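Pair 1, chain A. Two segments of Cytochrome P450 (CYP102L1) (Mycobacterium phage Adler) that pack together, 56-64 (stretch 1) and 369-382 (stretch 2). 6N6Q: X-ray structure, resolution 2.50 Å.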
# COMPACT_ATOMS: atom_id res chain seq x y z
N ASP A 56 12.46 10.64 -16.46
CA ASP A 56 13.55 9.99 -17.18
C ASP A 56 13.07 9.08 -18.30
O ASP A 56 13.88 8.36 -18.88
CB ASP A 56 14.41 9.19 -16.21
CG ASP A 56 13.60 8.21 -15.38
OD1 ASP A 56 13.69 6.99 -15.63
OD2 ASP A 56 12.85 8.66 -14.48
N PHE A 57 11.77 9.10 -18.61
CA PHE A 57 11.25 8.19 -19.61
C PHE A 57 9.93 8.71 -20.15
O PHE A 57 9.24 9.51 -19.51
CB PHE A 57 11.07 6.77 -19.04
CG PHE A 57 10.16 6.71 -17.84
CD1 PHE A 57 10.66 6.90 -16.56
CD2 PHE A 57 8.81 6.44 -18.00
CE1 PHE A 57 9.82 6.83 -15.46
CE2 PHE A 57 7.97 6.38 -16.90
CZ PHE A 57 8.48 6.57 -15.63
N ARG A 58 9.61 8.27 -21.36
CA ARG A 58 8.28 8.43 -21.93
C ARG A 58 7.51 7.13 -21.73
O ARG A 58 8.04 6.04 -21.94
CB ARG A 58 8.36 8.78 -23.42
CG ARG A 58 7.08 8.47 -24.19
CD ARG A 58 7.06 9.15 -25.55
NE ARG A 58 8.35 9.06 -26.23
CZ ARG A 58 8.80 7.97 -26.86
NH1 ARG A 58 8.06 6.87 -26.89
NH2 ARG A 58 9.98 7.99 -27.45
N VAL A 59 6.26 7.26 -21.30
CA VAL A 59 5.44 6.10 -20.96
C VAL A 59 4.13 6.16 -21.73
O VAL A 59 3.55 7.24 -21.91
CB VAL A 59 5.19 6.03 -19.43
CG1 VAL A 59 4.52 7.30 -18.93
CG2 VAL A 59 4.35 4.81 -19.09
N VAL A 60 3.69 5.00 -22.21
CA VAL A 60 2.35 4.87 -22.78
C VAL A 60 1.38 4.73 -21.61
O VAL A 60 1.38 3.71 -20.91
CB VAL A 60 2.26 3.67 -23.73
CG1 VAL A 60 0.84 3.53 -24.26
CG2 VAL A 60 3.26 3.82 -24.87
N VAL A 61 0.56 5.75 -21.39
CA VAL A 61 -0.40 5.78 -20.29
C VAL A 61 -1.75 5.30 -20.80
O VAL A 61 -2.24 5.78 -21.83
CB VAL A 61 -0.51 7.19 -19.69
CG1 VAL A 61 -1.50 7.20 -18.54
CG2 VAL A 61 0.85 7.68 -19.23
N VAL A 62 -2.34 4.34 -20.09
CA VAL A 62 -3.66 3.82 -20.41
C VAL A 62 -4.59 4.17 -19.26
O VAL A 62 -4.34 3.78 -18.11
CB VAL A 62 -3.64 2.30 -20.66
CG1 VAL A 62 -4.96 1.84 -21.24
CG2 VAL A 62 -2.48 1.93 -21.58
N ASP A 63 -5.66 4.91 -19.56
CA ASP A 63 -6.63 5.30 -18.54
C ASP A 63 -8.08 5.10 -18.99
O ASP A 63 -8.99 5.63 -18.35
CB ASP A 63 -6.42 6.75 -18.11
CG ASP A 63 -6.55 7.74 -19.26
OD1 ASP A 63 -6.59 7.29 -20.42
OD2 ASP A 63 -6.62 8.96 -19.00
N GLY A 64 -8.30 4.36 -20.08
CA GLY A 64 -9.64 4.11 -20.57
C GLY A 64 -10.16 2.76 -20.12
O GLY A 64 -9.43 1.77 -20.06
N ASP A 369 6.96 -4.83 -24.80
CA ASP A 369 6.59 -3.42 -24.71
C ASP A 369 5.73 -3.21 -23.47
O ASP A 369 4.88 -4.04 -23.14
CB ASP A 369 5.83 -2.97 -25.95
CG ASP A 369 6.73 -2.88 -27.18
OD1 ASP A 369 7.96 -2.73 -27.01
OD2 ASP A 369 6.19 -2.95 -28.30
N TRP A 370 5.96 -2.10 -22.77
CA TRP A 370 5.32 -1.87 -21.49
C TRP A 370 4.50 -0.59 -21.51
O TRP A 370 4.85 0.39 -22.18
CB TRP A 370 6.35 -1.82 -20.35
CG TRP A 370 7.55 -0.97 -20.61
CD1 TRP A 370 8.63 -1.28 -21.38
CD2 TRP A 370 7.80 0.34 -20.09
NE1 TRP A 370 9.53 -0.25 -21.38
CE2 TRP A 370 9.05 0.76 -20.59
CE3 TRP A 370 7.09 1.20 -19.25
CZ2 TRP A 370 9.60 2.00 -20.28
CZ3 TRP A 370 7.64 2.43 -18.94
CH2 TRP A 370 8.88 2.82 -19.46
N VAL A 371 3.40 -0.61 -20.76
CA VAL A 371 2.51 0.53 -20.60
C VAL A 371 2.23 0.73 -19.11
O VAL A 371 2.56 -0.11 -18.27
CB VAL A 371 1.18 0.35 -21.37
CG1 VAL A 371 1.45 0.17 -22.86
CG2 VAL A 371 0.40 -0.82 -20.81
N PHE A 372 1.60 1.85 -18.79
CA PHE A 372 1.22 2.20 -17.43
C PHE A 372 -0.29 2.31 -17.35
O PHE A 372 -0.90 3.08 -18.11
CB PHE A 372 1.88 3.51 -17.00
CG PHE A 372 1.48 3.98 -15.62
CD1 PHE A 372 1.98 3.35 -14.49
CD2 PHE A 372 0.62 5.05 -15.46
CE1 PHE A 372 1.62 3.78 -13.22
CE2 PHE A 372 0.26 5.49 -14.20
CZ PHE A 372 0.76 4.85 -13.08
N VAL A 373 -0.89 1.55 -16.44
CA VAL A 373 -2.32 1.65 -16.16
C VAL A 373 -2.50 2.71 -15.08
O VAL A 373 -2.05 2.53 -13.95
CB VAL A 373 -2.90 0.30 -15.72
CG1 VAL A 373 -4.34 0.47 -15.26
CG2 VAL A 373 -2.81 -0.71 -16.86
N ASN A 374 -3.14 3.82 -15.44
CA ASN A 374 -3.37 4.92 -14.51
C ASN A 374 -4.66 4.64 -13.75
O ASN A 374 -5.75 4.94 -14.23
CB ASN A 374 -3.44 6.25 -15.27
CG ASN A 374 -3.42 7.45 -14.34
OD1 ASN A 374 -3.81 7.37 -13.18
ND2 ASN A 374 -2.98 8.59 -14.86
N LEU A 375 -4.52 4.06 -12.55
CA LEU A 375 -5.70 3.74 -11.75
C LEU A 375 -6.39 5.00 -11.25
O LEU A 375 -7.63 5.05 -11.20
CB LEU A 375 -5.31 2.86 -10.57
CG LEU A 375 -4.94 1.41 -10.87
CD1 LEU A 375 -4.34 0.76 -9.63
CD2 LEU A 375 -6.17 0.64 -11.33
N HIS A 376 -5.62 6.02 -10.87
CA HIS A 376 -6.22 7.26 -10.37
C HIS A 376 -7.12 7.90 -11.41
O HIS A 376 -8.19 8.42 -11.08
CB HIS A 376 -5.13 8.24 -9.93
CG HIS A 376 -5.65 9.61 -9.65
ND1 HIS A 376 -5.30 10.71 -10.41
CD2 HIS A 376 -6.50 10.07 -8.70
CE1 HIS A 376 -5.90 11.78 -9.93
NE2 HIS A 376 -6.64 11.42 -8.89
N ALA A 377 -6.72 7.86 -12.68
CA ALA A 377 -7.57 8.38 -13.73
C ALA A 377 -8.73 7.44 -14.01
O ALA A 377 -9.86 7.89 -14.27
CB ALA A 377 -6.76 8.63 -15.00
N ALA A 378 -8.48 6.13 -13.96
CA ALA A 378 -9.53 5.16 -14.25
C ALA A 378 -10.57 5.11 -13.13
O ALA A 378 -11.77 4.93 -13.39
CB ALA A 378 -8.92 3.78 -14.48
N HIS A 379 -10.14 5.27 -11.88
CA HIS A 379 -11.08 5.22 -10.77
C HIS A 379 -11.95 6.47 -10.71
O HIS A 379 -13.08 6.41 -10.24
CB HIS A 379 -10.33 5.04 -9.45
CG HIS A 379 -9.74 3.67 -9.27
ND1 HIS A 379 -9.06 3.30 -8.14
CD2 HIS A 379 -9.75 2.59 -10.08
CE1 HIS A 379 -8.67 2.05 -8.25
NE2 HIS A 379 -9.07 1.59 -9.43
N THR A 380 -11.43 7.61 -11.18
CA THR A 380 -12.19 8.85 -11.24
C THR A 380 -12.71 9.12 -12.65
O THR A 380 -13.17 10.24 -12.92
CB THR A 380 -11.33 10.02 -10.76
OG1 THR A 380 -10.24 10.21 -11.66
CG2 THR A 380 -10.79 9.74 -9.37
N HIS A 381 -12.66 8.14 -13.53
CA HIS A 381 -13.08 8.32 -14.91
C HIS A 381 -14.58 8.61 -14.99
O HIS A 381 -15.35 8.32 -14.07
CB HIS A 381 -12.74 7.07 -15.74
CG HIS A 381 -13.01 7.21 -17.20
ND1 HIS A 381 -14.13 6.68 -17.80
CD2 HIS A 381 -12.32 7.83 -18.19
CE1 HIS A 381 -14.11 6.96 -19.09
NE2 HIS A 381 -13.02 7.66 -19.35
N ARG A 382 -14.99 9.20 -16.12
CA ARG A 382 -16.38 9.59 -16.32
C ARG A 382 -17.33 8.40 -16.29
O ARG A 382 -18.52 8.58 -16.03
CB ARG A 382 -16.51 10.34 -17.65
CG ARG A 382 -17.83 11.08 -17.84
CD ARG A 382 -17.76 12.03 -19.03
NE ARG A 382 -17.48 11.33 -20.28
CZ ARG A 382 -18.42 10.95 -21.15
NH1 ARG A 382 -19.70 11.20 -20.90
NH2 ARG A 382 -18.07 10.33 -22.27

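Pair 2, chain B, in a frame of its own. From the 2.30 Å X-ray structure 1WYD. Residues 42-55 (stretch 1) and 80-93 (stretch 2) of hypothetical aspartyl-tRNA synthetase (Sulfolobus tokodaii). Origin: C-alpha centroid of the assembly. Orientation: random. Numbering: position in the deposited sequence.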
# COMPACT_ATOMS: atom_id res chain seq x y z
N LYS B 42 -8.99 -21.98 3.02
CA LYS B 42 -7.97 -21.01 3.44
C LYS B 42 -7.41 -21.29 4.86
O LYS B 42 -6.33 -20.83 5.18
CB LYS B 42 -8.43 -19.55 3.23
CG LYS B 42 -8.96 -18.85 4.47
CD LYS B 42 -9.65 -17.51 4.21
CE LYS B 42 -8.68 -16.34 4.29
NZ LYS B 42 -8.21 -16.02 5.67
N THR B 43 -8.15 -22.03 5.71
CA THR B 43 -7.64 -22.36 7.07
C THR B 43 -6.77 -23.61 7.16
O THR B 43 -6.05 -23.79 8.14
CB THR B 43 -8.77 -22.53 8.10
OG1 THR B 43 -9.61 -23.63 7.72
CG2 THR B 43 -9.66 -21.29 8.16
N GLY B 44 -6.86 -24.47 6.15
CA GLY B 44 -5.95 -25.59 6.01
C GLY B 44 -6.66 -26.79 5.45
O GLY B 44 -7.57 -26.66 4.59
N LEU B 45 -6.27 -27.95 5.95
CA LEU B 45 -6.63 -29.23 5.36
C LEU B 45 -7.49 -30.06 6.29
O LEU B 45 -7.11 -30.34 7.42
CB LEU B 45 -5.35 -30.01 5.04
CG LEU B 45 -4.39 -29.31 4.09
CD1 LEU B 45 -2.99 -29.89 4.19
CD2 LEU B 45 -4.93 -29.39 2.62
N GLY B 46 -8.67 -30.43 5.82
CA GLY B 46 -9.50 -31.38 6.52
C GLY B 46 -9.55 -32.73 5.84
O GLY B 46 -8.98 -32.92 4.77
N GLN B 47 -10.24 -33.68 6.47
CA GLN B 47 -10.40 -35.04 5.95
C GLN B 47 -11.88 -35.30 5.84
O GLN B 47 -12.60 -35.14 6.81
CB GLN B 47 -9.77 -36.07 6.92
CG GLN B 47 -9.88 -37.54 6.52
CD GLN B 47 -9.01 -38.45 7.41
OE1 GLN B 47 -9.53 -39.13 8.31
NE2 GLN B 47 -7.70 -38.47 7.14
N VAL B 48 -12.34 -35.67 4.65
CA VAL B 48 -13.71 -36.08 4.52
C VAL B 48 -13.78 -37.54 4.10
O VAL B 48 -12.91 -38.03 3.37
CB VAL B 48 -14.63 -35.08 3.66
CG1 VAL B 48 -13.89 -33.82 3.24
CG2 VAL B 48 -15.39 -35.73 2.48
N VAL B 49 -14.79 -38.24 4.59
CA VAL B 49 -15.03 -39.63 4.26
C VAL B 49 -16.38 -39.77 3.51
O VAL B 49 -17.36 -39.09 3.81
CB VAL B 49 -14.96 -40.55 5.53
CG1 VAL B 49 -14.78 -42.03 5.17
CG2 VAL B 49 -13.83 -40.12 6.45
N VAL B 50 -16.38 -40.62 2.49
CA VAL B 50 -17.58 -40.98 1.75
C VAL B 50 -17.62 -42.49 1.76
O VAL B 50 -16.84 -43.14 1.05
CB VAL B 50 -17.55 -40.51 0.26
CG1 VAL B 50 -18.95 -40.31 -0.27
CG2 VAL B 50 -16.74 -39.23 0.09
N ASP B 51 -18.49 -43.07 2.58
CA ASP B 51 -18.63 -44.53 2.59
C ASP B 51 -19.51 -44.98 1.44
O ASP B 51 -20.16 -44.17 0.78
CB ASP B 51 -19.06 -45.11 3.96
CG ASP B 51 -20.26 -44.42 4.57
OD1 ASP B 51 -21.24 -44.17 3.84
OD2 ASP B 51 -20.31 -44.11 5.80
N LYS B 52 -19.48 -46.29 1.19
CA LYS B 52 -20.15 -46.90 0.04
C LYS B 52 -21.62 -46.51 -0.11
O LYS B 52 -22.07 -46.24 -1.22
CB LYS B 52 -20.00 -48.43 0.08
CG LYS B 52 -18.63 -48.95 -0.42
CD LYS B 52 -18.61 -49.16 -1.95
CE LYS B 52 -17.18 -49.32 -2.51
NZ LYS B 52 -17.14 -49.60 -3.99
N ASN B 53 -22.38 -46.50 0.98
CA ASN B 53 -23.83 -46.37 0.84
C ASN B 53 -24.38 -44.94 0.93
O ASN B 53 -25.60 -44.73 0.91
CB ASN B 53 -24.61 -47.38 1.73
CG ASN B 53 -24.07 -47.48 3.17
OD1 ASN B 53 -22.86 -47.44 3.40
ND2 ASN B 53 -24.99 -47.62 4.14
N SER B 54 -23.48 -43.95 0.96
CA SER B 54 -23.86 -42.53 0.89
C SER B 54 -24.32 -42.13 -0.53
O SER B 54 -23.87 -42.72 -1.51
CB SER B 54 -22.68 -41.65 1.34
OG SER B 54 -23.06 -40.29 1.43
N SER B 55 -25.22 -41.15 -0.63
CA SER B 55 -25.63 -40.65 -1.96
C SER B 55 -24.53 -39.80 -2.63
O SER B 55 -24.57 -39.58 -3.83
CB SER B 55 -26.99 -39.90 -1.94
OG SER B 55 -27.48 -39.65 -0.62
N ARG B 80 -7.39 -40.08 15.69
CA ARG B 80 -6.56 -40.62 14.62
C ARG B 80 -6.65 -39.71 13.38
O ARG B 80 -5.87 -39.87 12.43
CB ARG B 80 -6.97 -42.08 14.28
N ALA B 81 -7.59 -38.77 13.40
CA ALA B 81 -7.86 -37.87 12.28
C ALA B 81 -7.38 -36.44 12.56
O ALA B 81 -7.20 -36.08 13.73
CB ALA B 81 -9.35 -37.89 11.98
N PRO B 82 -7.21 -35.61 11.51
CA PRO B 82 -6.65 -34.26 11.66
C PRO B 82 -7.42 -33.41 12.66
O PRO B 82 -8.66 -33.37 12.59
CB PRO B 82 -6.82 -33.65 10.25
CG PRO B 82 -6.89 -34.80 9.35
CD PRO B 82 -7.58 -35.89 10.11
N ARG B 83 -6.70 -32.74 13.57
CA ARG B 83 -7.34 -31.91 14.60
C ARG B 83 -8.40 -32.69 15.37
O ARG B 83 -9.28 -32.09 16.00
CB ARG B 83 -8.01 -30.70 13.97
CG ARG B 83 -7.14 -29.51 13.66
CD ARG B 83 -7.89 -28.46 12.81
NE ARG B 83 -7.67 -28.71 11.39
CZ ARG B 83 -6.84 -28.00 10.64
NH1 ARG B 83 -6.17 -26.98 11.16
NH2 ARG B 83 -6.69 -28.32 9.36
N GLY B 84 -8.35 -34.01 15.28
CA GLY B 84 -9.29 -34.87 15.96
C GLY B 84 -10.64 -35.10 15.30
O GLY B 84 -11.52 -35.71 15.92
N ILE B 85 -10.82 -34.65 14.06
CA ILE B 85 -12.09 -34.85 13.36
C ILE B 85 -12.00 -35.22 11.88
O ILE B 85 -10.93 -35.18 11.26
CB ILE B 85 -13.03 -33.63 13.49
CG1 ILE B 85 -12.32 -32.35 13.02
CG2 ILE B 85 -13.63 -33.53 14.90
CD1 ILE B 85 -12.94 -31.76 11.77
N GLU B 86 -13.17 -35.58 11.36
CA GLU B 86 -13.40 -35.82 9.96
C GLU B 86 -14.89 -35.59 9.68
O GLU B 86 -15.73 -35.71 10.57
CB GLU B 86 -12.98 -37.25 9.56
CG GLU B 86 -13.19 -38.31 10.61
CD GLU B 86 -13.15 -39.72 10.05
OE1 GLU B 86 -12.07 -40.16 9.57
OE2 GLU B 86 -14.21 -40.39 10.11
N LEU B 87 -15.18 -35.26 8.42
CA LEU B 87 -16.52 -34.99 7.92
C LEU B 87 -16.99 -36.21 7.16
O LEU B 87 -16.31 -36.66 6.23
CB LEU B 87 -16.46 -33.82 6.94
CG LEU B 87 -17.52 -32.72 6.91
CD1 LEU B 87 -17.63 -32.18 5.54
CD2 LEU B 87 -18.85 -33.20 7.41
N HIS B 88 -18.15 -36.74 7.52
CA HIS B 88 -18.70 -37.90 6.84
C HIS B 88 -19.66 -37.40 5.79
O HIS B 88 -20.73 -36.90 6.12
CB HIS B 88 -19.36 -38.86 7.85
CG HIS B 88 -18.37 -39.69 8.62
ND1 HIS B 88 -18.70 -40.91 9.18
CD2 HIS B 88 -17.06 -39.49 8.91
CE1 HIS B 88 -17.64 -41.41 9.79
NE2 HIS B 88 -16.63 -40.57 9.64
N ALA B 89 -19.29 -37.51 4.53
CA ALA B 89 -20.02 -36.78 3.50
C ALA B 89 -21.43 -37.33 3.27
O ALA B 89 -21.63 -38.57 3.26
CB ALA B 89 -19.23 -36.74 2.22
N GLU B 90 -22.40 -36.43 3.08
CA GLU B 90 -23.75 -36.82 2.70
C GLU B 90 -24.11 -36.28 1.32
O GLU B 90 -24.86 -36.90 0.55
CB GLU B 90 -24.78 -36.34 3.74
CG GLU B 90 -24.55 -36.85 5.16
CD GLU B 90 -25.04 -38.28 5.39
OE1 GLU B 90 -26.15 -38.64 4.95
OE2 GLU B 90 -24.29 -39.06 6.04
N GLU B 91 -23.56 -35.10 1.01
CA GLU B 91 -23.82 -34.42 -0.25
C GLU B 91 -22.60 -33.62 -0.67
O GLU B 91 -22.01 -32.92 0.17
CB GLU B 91 -25.03 -33.50 -0.15
CG GLU B 91 -25.61 -33.12 -1.50
CD GLU B 91 -26.82 -32.19 -1.39
OE1 GLU B 91 -27.43 -31.89 -2.43
OE2 GLU B 91 -27.16 -31.77 -0.26
N ILE B 92 -22.24 -33.74 -1.95
CA ILE B 92 -21.14 -33.01 -2.54
C ILE B 92 -21.61 -32.34 -3.84
O ILE B 92 -22.21 -32.98 -4.72
CB ILE B 92 -19.91 -33.96 -2.79
CG1 ILE B 92 -19.21 -34.34 -1.47
CG2 ILE B 92 -18.90 -33.34 -3.82
CD1 ILE B 92 -18.62 -35.76 -1.45
N THR B 93 -21.34 -31.05 -3.94
CA THR B 93 -21.63 -30.31 -5.14
C THR B 93 -20.34 -29.90 -5.84
O THR B 93 -19.39 -29.43 -5.19
CB THR B 93 -22.48 -29.09 -4.80
OG1 THR B 93 -23.53 -29.50 -3.92
CG2 THR B 93 -23.21 -28.57 -6.06
O HOH W 1 -4.04 -27.80 7.80

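Two parallel strands can be joined by the same backbone ladder while many of the side chains around it differ, and these two pairs illustrate the point. Fourteen central residues superpose with an RMSD of 0.8 Å. In each pair the strands run in the same general direction, their axes crossing at -42° in pair 1 and -32° in pair 2.

Three hydrogen bonds recur at matched positions. In pair 1, F372(A) N donates to V60(A) O (2.8 Å), V62(A) N to F372(A) O (2.8 Å), and N374(A) N to V62(A) O (2.9 Å). In pair 2, L87(B) N donates to Q47(B) O (3.0 Å), V49(B) N to L87(B) O (2.7 Å), and A89(B) N to V49(B) O (2.6 Å). One residue, F372(A) or L87(B), thus uses both its N and its O, reaching two alternate residues of the neighbouring strand, as parallel pairing requires. Because these bonds involve only main-chain atoms, they leave the side chains free to differ.

The bridged pair V61(A) and F372(A) matches V48(B) and L87(B), and both are apolar. In pair 1 V61(A) CG1 lies at the edge of the phenyl ring, 4.3 Å from F372(A) CD2; in pair 2 the branched aliphatic chains meet at V48(B) CB and L87(B) CB, 4.0 Å apart.

The position of V60(A) and Q47(B) diverges more. V60(A) CG1 packs against V371(A) CG1 at 3.7 Å, whereas the matched Q47(B) and E86(B) bring polar ends together. E86(B) OE2 accepts a very short bond of 2.5 Å from H88(B) NE2 in the same strand.

At the start of the ladder, V59(A) packs on the other strand, whereas the matched G46(B) has no side chain to do so: V59(A) CG2 reaches F372(A) CB at 3.5 Å and W370(A) CZ3 at 4.1 Å. Near this end, pair 2 also has R83(B), which has no counterpart in pair 1 and whose NH2 donates to L45(B) O (2.8 Å); a water accepts from both R83(B) NH2 (3.1 Å) and L45(B) N (2.9 Å).

At the last rung of the ladder, the side chains of the matched N374(A) and A89(B) take different roles. N374(A) OD1 caps the helix that follows, accepting from A377(A) N at 3.0 Å, and D63(A) CB packs on A377(A) CB at 3.6 Å. A89(B) CB instead touches V48(B) CG2 at 4.0 Å and V50(B) CG2 at 4.1 Å, while its carbonyl O accepts from S54(B) OG at 2.9 Å. A shared ladder therefore goes with the same register, and local chemistry completes the packing.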